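Local coordinates for gala protein type 1, 3 or 4 (Legionella pneumophila subsp. pneumophila, PDB 4XA9) that is a leucine-rich-repeat protein that may bind small GTPases and stimulate their GTPase activity, at residues E37-H42 with T67-L72; E82-L87 with N101-E106; I180-N185 with L191-N196; S213-G218 with K228-N233. One frame throughout, in Å; residues are numbered along the deposited sequence.

Interaction 1. Residues E37-H42 with T67-L72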
# COMPACT_ATOMS: atom_id res chain seq x y z
N GLU A 37 -14.12 1.06 27.99
CA GLU A 37 -14.87 1.84 28.96
C GLU A 37 -15.39 3.11 28.32
O GLU A 37 -16.56 3.47 28.49
CB GLU A 37 -13.99 2.18 30.17
CG GLU A 37 -14.53 1.64 31.45
CD GLU A 37 -13.86 2.25 32.67
OE1 GLU A 37 -12.69 2.68 32.56
OE2 GLU A 37 -14.53 2.30 33.72
N PHE A 38 -14.53 3.79 27.58
CA PHE A 38 -14.91 5.01 26.90
C PHE A 38 -16.00 4.74 25.86
O PHE A 38 -16.95 5.52 25.73
CB PHE A 38 -13.69 5.66 26.24
CG PHE A 38 -13.97 6.98 25.59
CD1 PHE A 38 -13.96 8.16 26.33
CD2 PHE A 38 -14.24 7.06 24.23
CE1 PHE A 38 -14.21 9.38 25.74
CE2 PHE A 38 -14.50 8.27 23.63
CZ PHE A 38 -14.48 9.44 24.39
N LEU A 39 -15.86 3.64 25.12
CA LEU A 39 -16.85 3.28 24.10
C LEU A 39 -18.19 2.92 24.72
O LEU A 39 -19.24 3.25 24.17
CB LEU A 39 -16.34 2.12 23.24
CG LEU A 39 -15.15 2.45 22.33
CD1 LEU A 39 -14.56 1.17 21.75
CD2 LEU A 39 -15.55 3.40 21.22
N GLN A 40 -18.16 2.26 25.88
CA GLN A 40 -19.39 1.91 26.59
C GLN A 40 -20.10 3.16 27.11
O GLN A 40 -21.33 3.19 27.21
CB GLN A 40 -19.08 0.95 27.74
CG GLN A 40 -18.77 -0.45 27.26
CD GLN A 40 -18.12 -1.30 28.33
OE1 GLN A 40 -17.62 -0.79 29.33
NE2 GLN A 40 -18.14 -2.62 28.12
N ASN A 41 -19.32 4.18 27.44
CA ASN A 41 -19.84 5.49 27.84
C ASN A 41 -20.38 6.30 26.67
O ASN A 41 -21.10 7.28 26.87
CB ASN A 41 -18.75 6.30 28.55
CG ASN A 41 -18.49 5.83 29.97
OD1 ASN A 41 -19.04 4.82 30.42
ND2 ASN A 41 -17.63 6.55 30.68
N HIS A 42 -20.01 5.92 25.45
CA HIS A 42 -20.48 6.61 24.26
C HIS A 42 -20.97 5.61 23.22
O HIS A 42 -20.33 5.42 22.20
CB HIS A 42 -19.39 7.48 23.65
CG HIS A 42 -18.79 8.45 24.62
ND1 HIS A 42 -17.80 8.10 25.51
CD2 HIS A 42 -19.06 9.76 24.84
CE1 HIS A 42 -17.48 9.15 26.24
NE2 HIS A 42 -18.23 10.17 25.85
N THR A 67 -18.37 -3.94 23.18
CA THR A 67 -18.96 -2.72 22.65
C THR A 67 -19.90 -3.02 21.49
O THR A 67 -20.01 -4.16 21.05
CB THR A 67 -17.87 -1.73 22.15
OG1 THR A 67 -17.35 -2.19 20.90
CG2 THR A 67 -16.73 -1.62 23.16
N SER A 68 -20.56 -1.99 20.97
CA SER A 68 -21.44 -2.15 19.82
C SER A 68 -20.77 -1.68 18.53
O SER A 68 -21.44 -1.41 17.52
CB SER A 68 -22.76 -1.41 20.04
OG SER A 68 -23.49 -1.98 21.11
N VAL A 69 -19.44 -1.56 18.56
CA VAL A 69 -18.67 -1.23 17.37
C VAL A 69 -18.92 -2.26 16.27
O VAL A 69 -18.75 -3.46 16.49
CB VAL A 69 -17.17 -1.15 17.69
CG1 VAL A 69 -16.34 -1.23 16.41
CG2 VAL A 69 -16.87 0.13 18.46
N SER A 70 -19.34 -1.79 15.10
CA SER A 70 -19.67 -2.69 13.99
C SER A 70 -18.70 -2.54 12.85
O SER A 70 -18.65 -3.38 11.94
CB SER A 70 -21.09 -2.42 13.49
OG SER A 70 -21.13 -1.18 12.81
N SER A 71 -17.94 -1.46 12.88
CA SER A 71 -16.92 -1.22 11.87
C SER A 71 -15.59 -1.02 12.58
O SER A 71 -15.42 -0.06 13.33
CB SER A 71 -17.26 0.00 11.01
OG SER A 71 -16.28 0.21 10.03
N LEU A 72 -14.67 -1.95 12.35
CA LEU A 72 -13.40 -1.95 13.07
C LEU A 72 -12.22 -1.98 12.12
O LEU A 72 -12.10 -2.88 11.29
CB LEU A 72 -13.32 -3.14 14.04
CG LEU A 72 -11.93 -3.31 14.67
CD1 LEU A 72 -11.62 -2.15 15.62
CD2 LEU A 72 -11.78 -4.65 15.39
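The last turns of helix 32-41, carrying Leu39, lie against the irregular backbone of Thr67 to Val69 that leads into strand 71-73. Leu39 makes the close contacts from the helix side. Its CB and CD1 both rest on the methyl of Thr67, with CB to CG2 and CD1 to CG2 each 3.8 Å, and the same CD1 touches Val69 CG2 more loosely at 4.2 Å. Threonine suits its place because its two branches do different work: CG2 packs on the leucine, while OG1, set between backbone N and carbonyl carbon (chi1 75°), accepts from Val69 N at 3.2 Å in an ST turn. At the helix end, His42 ND1 donates to Phe38 O at 2.7 Å, nearly straight at 171°, and His42 CE1 lies over one face of the Phe38 ring near its rim. Gln40 NE2 ties the helix to Lys66 O, just ahead of Thr67. Leu39 also packs on Leu20, Ile45 and Leu48. The groups that touch between the segments are therefore apolar, branched carbon against branched carbon, with the Gln40-Lys66 bond as a polar tie at the border, while the polar bonds of Thr67 and His42 each shape their own chain.

Interaction 2. Residues E82-L87 with N101-E106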
# COMPACT_ATOMS: atom_id res chain seq x y z
N GLU A 82 -4.48 -16.00 16.09
CA GLU A 82 -5.39 -16.08 17.23
C GLU A 82 -6.22 -14.81 17.39
O GLU A 82 -7.36 -14.86 17.83
CB GLU A 82 -4.61 -16.37 18.51
CG GLU A 82 -4.10 -17.80 18.60
CD GLU A 82 -3.36 -18.07 19.89
OE1 GLU A 82 -4.02 -18.12 20.95
OE2 GLU A 82 -2.13 -18.23 19.84
N GLY A 83 -5.64 -13.66 17.04
CA GLY A 83 -6.37 -12.41 17.10
C GLY A 83 -7.54 -12.46 16.13
O GLY A 83 -8.67 -12.10 16.47
N ALA A 84 -7.27 -12.93 14.92
CA ALA A 84 -8.31 -13.11 13.92
C ALA A 84 -9.35 -14.14 14.37
O ALA A 84 -10.54 -13.97 14.14
CB ALA A 84 -7.70 -13.53 12.58
N GLN A 85 -8.89 -15.20 15.02
CA GLN A 85 -9.81 -16.23 15.50
C GLN A 85 -10.82 -15.63 16.48
O GLN A 85 -12.01 -15.94 16.44
CB GLN A 85 -9.04 -17.37 16.16
CG GLN A 85 -8.30 -18.25 15.16
CD GLN A 85 -7.41 -19.28 15.83
OE1 GLN A 85 -7.56 -19.56 17.02
NE2 GLN A 85 -6.48 -19.85 15.07
N TRP A 86 -10.32 -14.77 17.34
CA TRP A 86 -11.13 -14.12 18.34
C TRP A 86 -12.11 -13.11 17.80
O TRP A 86 -13.22 -13.08 18.18
CB TRP A 86 -10.31 -13.66 19.56
CG TRP A 86 -10.34 -14.81 20.44
CD1 TRP A 86 -9.52 -15.88 20.39
CD2 TRP A 86 -11.39 -15.14 21.37
NE1 TRP A 86 -9.96 -16.83 21.26
CE2 TRP A 86 -11.09 -16.39 21.90
CE3 TRP A 86 -12.52 -14.46 21.84
CZ2 TRP A 86 -11.89 -17.02 22.87
CZ3 TRP A 86 -13.31 -15.06 22.82
CH2 TRP A 86 -13.00 -16.34 23.32
N LEU A 87 -11.64 -12.30 16.89
CA LEU A 87 -12.50 -11.35 16.21
C LEU A 87 -13.67 -12.06 15.55
O LEU A 87 -14.76 -11.49 15.42
CB LEU A 87 -11.71 -10.55 15.17
CG LEU A 87 -10.81 -9.44 15.72
CD1 LEU A 87 -10.00 -8.79 14.59
CD2 LEU A 87 -11.66 -8.39 16.42
N ASN A 101 -1.45 -7.96 9.63
CA ASN A 101 -1.47 -8.49 11.00
C ASN A 101 -0.93 -9.91 11.09
O ASN A 101 -1.01 -10.53 12.15
CB ASN A 101 -2.90 -8.46 11.56
CG ASN A 101 -3.19 -7.21 12.35
OD1 ASN A 101 -2.72 -7.06 13.48
ND2 ASN A 101 -3.98 -6.32 11.78
N GLU A 102 -0.40 -10.42 9.98
CA GLU A 102 0.08 -11.79 9.90
C GLU A 102 -0.96 -12.81 10.37
O GLU A 102 -0.61 -13.78 11.05
CB GLU A 102 1.36 -11.96 10.72
CG GLU A 102 2.42 -10.90 10.45
CD GLU A 102 3.73 -11.18 11.18
OE1 GLU A 102 3.91 -12.31 11.69
OE2 GLU A 102 4.57 -10.26 11.26
N ILE A 103 -2.22 -12.62 10.00
CA ILE A 103 -3.26 -13.53 10.50
C ILE A 103 -3.20 -14.89 9.80
O ILE A 103 -3.65 -15.88 10.36
CB ILE A 103 -4.68 -12.95 10.34
CG1 ILE A 103 -5.11 -12.93 8.87
CG2 ILE A 103 -4.78 -11.56 10.98
CD1 ILE A 103 -6.57 -12.55 8.68
N GLY A 104 -2.65 -14.94 8.59
CA GLY A 104 -2.41 -16.20 7.91
C GLY A 104 -3.65 -16.97 7.47
O GLY A 104 -4.77 -16.48 7.56
N ASP A 105 -3.44 -18.19 6.97
CA ASP A 105 -4.55 -19.03 6.55
C ASP A 105 -5.43 -19.44 7.72
O ASP A 105 -6.65 -19.55 7.58
CB ASP A 105 -4.04 -20.28 5.82
CG ASP A 105 -3.49 -19.96 4.44
OD1 ASP A 105 -3.91 -18.93 3.87
OD2 ASP A 105 -2.65 -20.72 3.93
N GLU A 106 -4.82 -19.66 8.88
CA GLU A 106 -5.56 -20.07 10.07
C GLU A 106 -6.43 -18.93 10.59
O GLU A 106 -7.53 -19.15 11.08
CB GLU A 106 -4.60 -20.54 11.17
CG GLU A 106 -3.84 -21.82 10.83
CD GLU A 106 -4.74 -23.03 10.62
OE1 GLU A 106 -5.78 -23.12 11.31
OE2 GLU A 106 -4.41 -23.88 9.77
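Ala84, on the helix of residues 80-87, meets Ile103 almost backbone to backbone: their CA atoms are 6.1 Å apart, and Ala84 CB lies 3.8 Å from Ile103 CB. A small methyl suits so close an approach, and it rests against both branches of the isoleucine as well, CG2 at 3.9 Å and CD1 at 4.2 Å from Ala84 CB. The position of Ile103 CG1 between backbone N and carbonyl carbon (chi1 71°) is what brings the CD1 end round to that methyl. Gln85 follows at the more open border. Its extended chain carries NE2 toward the first turn of the next helix, 4.2 Å from Glu106 O, too far for a hydrogen bond. Trp86 and Leu87 pack on Val60 of helix 57-63. On the second segment, Ile103 also packs on Val108 and Leu111, and its N donates to Asn125 OD1, as does Asn101 N. Asn101 in turn grips Ile74 O and Ile79 N with its amide. A helix packed on the loop leading into the next helix, with asparagines bonding to the backbone of neighbouring turns, is characteristic of the leucine-rich-repeat solenoid.

Interaction 3. Residues I180-N185 with L191-N196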
# COMPACT_ATOMS: atom_id res chain seq x y z
N ILE A 180 -9.42 -15.63 -15.91
CA ILE A 180 -10.49 -16.12 -16.77
C ILE A 180 -11.65 -16.69 -15.94
O ILE A 180 -12.81 -16.45 -16.25
CB ILE A 180 -9.95 -17.18 -17.76
CG1 ILE A 180 -9.11 -16.49 -18.84
CG2 ILE A 180 -11.11 -17.93 -18.43
CD1 ILE A 180 -8.33 -17.43 -19.73
N GLU A 181 -11.34 -17.41 -14.87
CA GLU A 181 -12.40 -17.96 -14.03
C GLU A 181 -13.16 -16.85 -13.30
O GLU A 181 -14.38 -16.91 -13.15
CB GLU A 181 -11.84 -18.98 -13.03
CG GLU A 181 -11.21 -20.18 -13.72
CD GLU A 181 -12.12 -20.79 -14.78
OE1 GLU A 181 -13.30 -21.08 -14.47
OE2 GLU A 181 -11.65 -20.97 -15.93
N LEU A 182 -12.44 -15.82 -12.86
CA LEU A 182 -13.09 -14.65 -12.28
C LEU A 182 -13.96 -13.93 -13.31
O LEU A 182 -15.03 -13.43 -12.98
CB LEU A 182 -12.05 -13.69 -11.70
CG LEU A 182 -11.41 -14.11 -10.38
CD1 LEU A 182 -10.25 -13.21 -10.02
CD2 LEU A 182 -12.45 -14.11 -9.26
N ALA A 183 -13.50 -13.90 -14.56
CA ALA A 183 -14.27 -13.27 -15.62
C ALA A 183 -15.59 -14.00 -15.86
O ALA A 183 -16.61 -13.37 -16.14
CB ALA A 183 -13.46 -13.22 -16.91
N LYS A 184 -15.56 -15.32 -15.74
CA LYS A 184 -16.74 -16.15 -15.96
C LYS A 184 -17.79 -15.96 -14.86
O LYS A 184 -18.98 -16.22 -15.08
CB LYS A 184 -16.35 -17.62 -16.07
CG LYS A 184 -15.55 -17.97 -17.32
CD LYS A 184 -15.20 -19.45 -17.38
CE LYS A 184 -14.41 -19.76 -18.64
NZ LYS A 184 -14.00 -21.20 -18.71
N ASN A 185 -17.34 -15.50 -13.69
CA ASN A 185 -18.22 -15.21 -12.56
C ASN A 185 -19.32 -14.23 -12.96
O ASN A 185 -19.05 -13.24 -13.64
CB ASN A 185 -17.41 -14.64 -11.39
CG ASN A 185 -18.28 -14.23 -10.22
OD1 ASN A 185 -18.96 -13.21 -10.28
ND2 ASN A 185 -18.21 -14.99 -9.13
N LEU A 191 -14.21 -5.68 -9.73
CA LEU A 191 -13.08 -6.59 -9.65
C LEU A 191 -11.79 -5.83 -9.92
O LEU A 191 -11.66 -5.12 -10.92
CB LEU A 191 -13.25 -7.75 -10.64
CG LEU A 191 -12.16 -8.82 -10.77
CD1 LEU A 191 -11.92 -9.54 -9.44
CD2 LEU A 191 -12.54 -9.82 -11.86
N ILE A 192 -10.84 -5.96 -9.01
CA ILE A 192 -9.56 -5.29 -9.16
C ILE A 192 -8.45 -6.33 -9.10
O ILE A 192 -8.32 -7.05 -8.11
CB ILE A 192 -9.35 -4.23 -8.07
CG1 ILE A 192 -10.42 -3.13 -8.20
CG2 ILE A 192 -7.93 -3.65 -8.14
CD1 ILE A 192 -10.27 -1.98 -7.20
N LEU A 193 -7.68 -6.42 -10.19
CA LEU A 193 -6.62 -7.41 -10.33
C LEU A 193 -5.35 -6.78 -10.87
O LEU A 193 -4.76 -7.28 -11.83
CB LEU A 193 -7.06 -8.55 -11.26
CG LEU A 193 -8.15 -9.49 -10.73
CD1 LEU A 193 -8.67 -10.39 -11.84
CD2 LEU A 193 -7.62 -10.32 -9.56
N GLY A 194 -4.91 -5.71 -10.26
CA GLY A 194 -3.72 -5.03 -10.64
C GLY A 194 -2.44 -5.75 -10.23
O GLY A 194 -2.45 -6.53 -9.34
N LYS A 195 -1.41 -5.43 -10.97
CA LYS A 195 -0.04 -5.94 -10.52
C LYS A 195 0.06 -7.48 -10.49
O LYS A 195 0.56 -8.07 -9.52
CB LYS A 195 0.41 -5.32 -9.27
CG LYS A 195 1.88 -5.17 -9.04
CD LYS A 195 2.48 -4.09 -9.87
CE LYS A 195 3.91 -3.85 -9.46
NZ LYS A 195 3.97 -2.59 -8.68
N ASN A 196 -0.55 -8.19 -11.41
CA ASN A 196 -0.54 -9.62 -11.46
C ASN A 196 0.18 -10.04 -12.78
O ASN A 196 0.96 -9.34 -13.25
CB ASN A 196 -1.94 -10.19 -11.36
CG ASN A 196 -2.45 -10.23 -9.93
OD1 ASN A 196 -1.79 -10.67 -9.04
ND2 ASN A 196 -3.64 -9.72 -9.74
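Within the beta-alpha-beta unit made of strand 166-168, helix 176-184 and strand 190-192, Leu182 of the helix plugs into the pair formed by Leu191 and Leu193. The chains stay well apart, with CA atoms of Leu182 and Leu191 separated by 8.5 Å, so the leucines span the gap with their side chains alone. Leu182 uses two levels. Low on the chain, its CB takes Leu191 CD2 at 3.9 Å; at the far end, its CD1 sits against both methyls of Leu193, 3.7 Å from CD1 and 3.9 Å from CD2, while Leu191 CD1 comes within 4.1 Å of that same Leu182 CD1. The two partners are separated by a single residue in an extended chain, hence on the same side of it, whereas Ile192 between them packs on the backbone of another protein chain in the assembly. They differ in torsion: Leu191 sends CG opposite its backbone N (chi1 178°), while Leu193 folds CG beside it (chi1 -69°), and the two thereby converge on one leucine. Val155, Ala159 and Leu167 close further around Leu182. Beyond the leucines, Asn196 is pinned by polar bonds: its OD1 accepts from Cys172 N and Val174 N, and its ND2 donates to Ala169 O. Leu188, Leu191, Leu193 and Asn196 match the LxxLxLxxN signature of leucine-rich repeats, whose inward leucines pack the sheet against the helices of the outer side.

Interaction 4. Residues S213-G218 with K228-N233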
# COMPACT_ATOMS: atom_id res chain seq x y z
N SER A 213 -19.19 -3.83 -13.55
CA SER A 213 -19.28 -2.43 -13.98
C SER A 213 -17.98 -1.69 -13.64
O SER A 213 -17.70 -0.61 -14.16
CB SER A 213 -20.48 -1.72 -13.35
OG SER A 213 -20.35 -1.65 -11.94
N THR A 214 -17.17 -2.29 -12.77
CA THR A 214 -15.82 -1.81 -12.51
C THR A 214 -14.81 -2.93 -12.72
O THR A 214 -14.98 -4.03 -12.18
CB THR A 214 -15.67 -1.26 -11.08
OG1 THR A 214 -16.54 -0.13 -10.90
CG2 THR A 214 -14.23 -0.82 -10.82
N LEU A 215 -13.77 -2.66 -13.49
CA LEU A 215 -12.69 -3.63 -13.71
C LEU A 215 -11.34 -2.92 -13.77
O LEU A 215 -11.09 -2.13 -14.67
CB LEU A 215 -12.94 -4.43 -15.00
CG LEU A 215 -11.89 -5.45 -15.44
CD1 LEU A 215 -11.67 -6.51 -14.38
CD2 LEU A 215 -12.29 -6.11 -16.77
N HIS A 216 -10.48 -3.20 -12.80
CA HIS A 216 -9.13 -2.64 -12.77
C HIS A 216 -8.10 -3.72 -13.06
O HIS A 216 -7.98 -4.70 -12.32
CB HIS A 216 -8.83 -1.99 -11.41
CG HIS A 216 -9.62 -0.75 -11.14
ND1 HIS A 216 -9.34 0.09 -10.08
CD2 HIS A 216 -10.68 -0.21 -11.78
CE1 HIS A 216 -10.19 1.10 -10.08
NE2 HIS A 216 -11.02 0.94 -11.10
N LEU A 217 -7.35 -3.53 -14.14
CA LEU A 217 -6.33 -4.49 -14.55
C LEU A 217 -4.99 -3.81 -14.78
O LEU A 217 -4.21 -4.22 -15.65
CB LEU A 217 -6.77 -5.22 -15.83
CG LEU A 217 -7.93 -6.21 -15.69
CD1 LEU A 217 -8.43 -6.68 -17.05
CD2 LEU A 217 -7.49 -7.39 -14.84
N GLY A 218 -4.72 -2.77 -14.00
CA GLY A 218 -3.48 -2.03 -14.14
C GLY A 218 -2.22 -2.86 -13.92
O GLY A 218 -2.26 -3.88 -13.23
N LYS A 228 -8.37 -3.06 -26.69
CA LYS A 228 -9.44 -2.93 -27.68
C LYS A 228 -10.59 -3.88 -27.35
O LYS A 228 -11.75 -3.49 -27.39
CB LYS A 228 -8.91 -3.19 -29.09
CG LYS A 228 -9.99 -3.07 -30.14
CD LYS A 228 -9.52 -2.30 -31.35
CE LYS A 228 -9.13 -0.88 -30.98
NZ LYS A 228 -8.74 -0.08 -32.17
N ILE A 229 -10.26 -5.12 -26.99
CA ILE A 229 -11.26 -6.11 -26.59
C ILE A 229 -12.04 -5.69 -25.34
O ILE A 229 -13.27 -5.77 -25.30
CB ILE A 229 -10.62 -7.48 -26.32
CG1 ILE A 229 -9.98 -8.03 -27.60
CG2 ILE A 229 -11.65 -8.47 -25.78
CD1 ILE A 229 -9.30 -9.37 -27.41
N LEU A 230 -11.32 -5.25 -24.31
CA LEU A 230 -11.94 -4.83 -23.06
C LEU A 230 -12.91 -3.67 -23.28
O LEU A 230 -13.98 -3.62 -22.67
CB LEU A 230 -10.87 -4.42 -22.03
CG LEU A 230 -10.01 -5.55 -21.45
CD1 LEU A 230 -8.88 -4.99 -20.59
CD2 LEU A 230 -10.85 -6.52 -20.63
N GLU A 231 -12.56 -2.75 -24.18
CA GLU A 231 -13.40 -1.59 -24.43
C GLU A 231 -14.69 -1.90 -25.21
O GLU A 231 -15.53 -1.02 -25.36
CB GLU A 231 -12.59 -0.51 -25.16
CG GLU A 231 -11.56 0.18 -24.25
CD GLU A 231 -10.77 1.28 -24.95
OE1 GLU A 231 -10.71 1.28 -26.20
OE2 GLU A 231 -10.20 2.14 -24.24
N THR A 232 -14.85 -3.13 -25.70
CA THR A 232 -16.12 -3.51 -26.32
C THR A 232 -17.21 -3.73 -25.26
O THR A 232 -18.40 -3.69 -25.56
CB THR A 232 -16.03 -4.79 -27.19
OG1 THR A 232 -15.63 -5.91 -26.39
CG2 THR A 232 -15.04 -4.61 -28.36
N ASN A 233 -16.79 -3.98 -24.02
CA ASN A 233 -17.74 -4.13 -22.92
C ASN A 233 -18.14 -2.77 -22.36
O ASN A 233 -17.40 -2.17 -21.57
CB ASN A 233 -17.14 -4.99 -21.80
CG ASN A 233 -18.17 -5.39 -20.75
OD1 ASN A 233 -19.20 -4.73 -20.59
ND2 ASN A 233 -17.88 -6.46 -20.02
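The carbonyl oxygen of Ile229 is gripped twice by one residue: Thr232 OG1 donates to it at 2.6 Å, in the carbonyl plane, and Thr232 N at 3.1 Å. Threonine fits here because its hydroxyl turns back onto the last turn of helix 224-230. The chain then bends through a type I turn from Leu230 to Asn233, with Asn233 N bonded to Leu230 O. Leu230, which opens the turn, makes the contact. Although its CA is 9.5 Å from that of Leu215, the two branches of Leu230 bridge the distance, each to a different leucine. CD2 reaches Leu215 CD2 at 4.1 Å, where the two side chains stand at about a right angle, and CD1 meets Leu217 CD1 at 3.9 Å. Leu215 and Leu217 emerge from the same side of the chain, Leu217 just past the strand, and different chi1 values, 177° and -70°, bring a methyl of each onto Leu230. A forked side chain thus suits all three positions. Between the two leucines, His216 bonds through ND1 to the backbone of another protein chain in the assembly and through NE2 to Asp238 OD2. The carbonyl oxygen of Leu217 receives the side-chain amides of Asn220 and Asn244. In the fold, helix 224-230 lies across from strand 214-216, Leu230 also touching Leu239 of the last strand and Leu241 just after it, Leu215 resting on Phe206 of helix 203-207, and Ile229 packing on Thr203 and Ala207 of that helix.

Overall arrangement
The four contacts sample one curved solenoid from its start to its end. Interactions 1 and 4 lie on opposite sides of the chain's centre, their own centres 41 Å apart, yet both reach the same sheet. Interaction 1 passes into interaction 2 along the chain, where Leu72 CD2 packs on Leu87 CD2 at 3.9 Å. Interactions 3 and 4 are the closest pair, with centres 11 Å apart: neighbouring strands 190-192 and 214-216 join them, through probable hydrogen bonds from Leu193 N to His216 O at 2.8 Å and from Lys195 N to Gly218 O at 2.9 Å. Interactions 2 and 3 do not touch, their nearest atoms being about 15 Å apart.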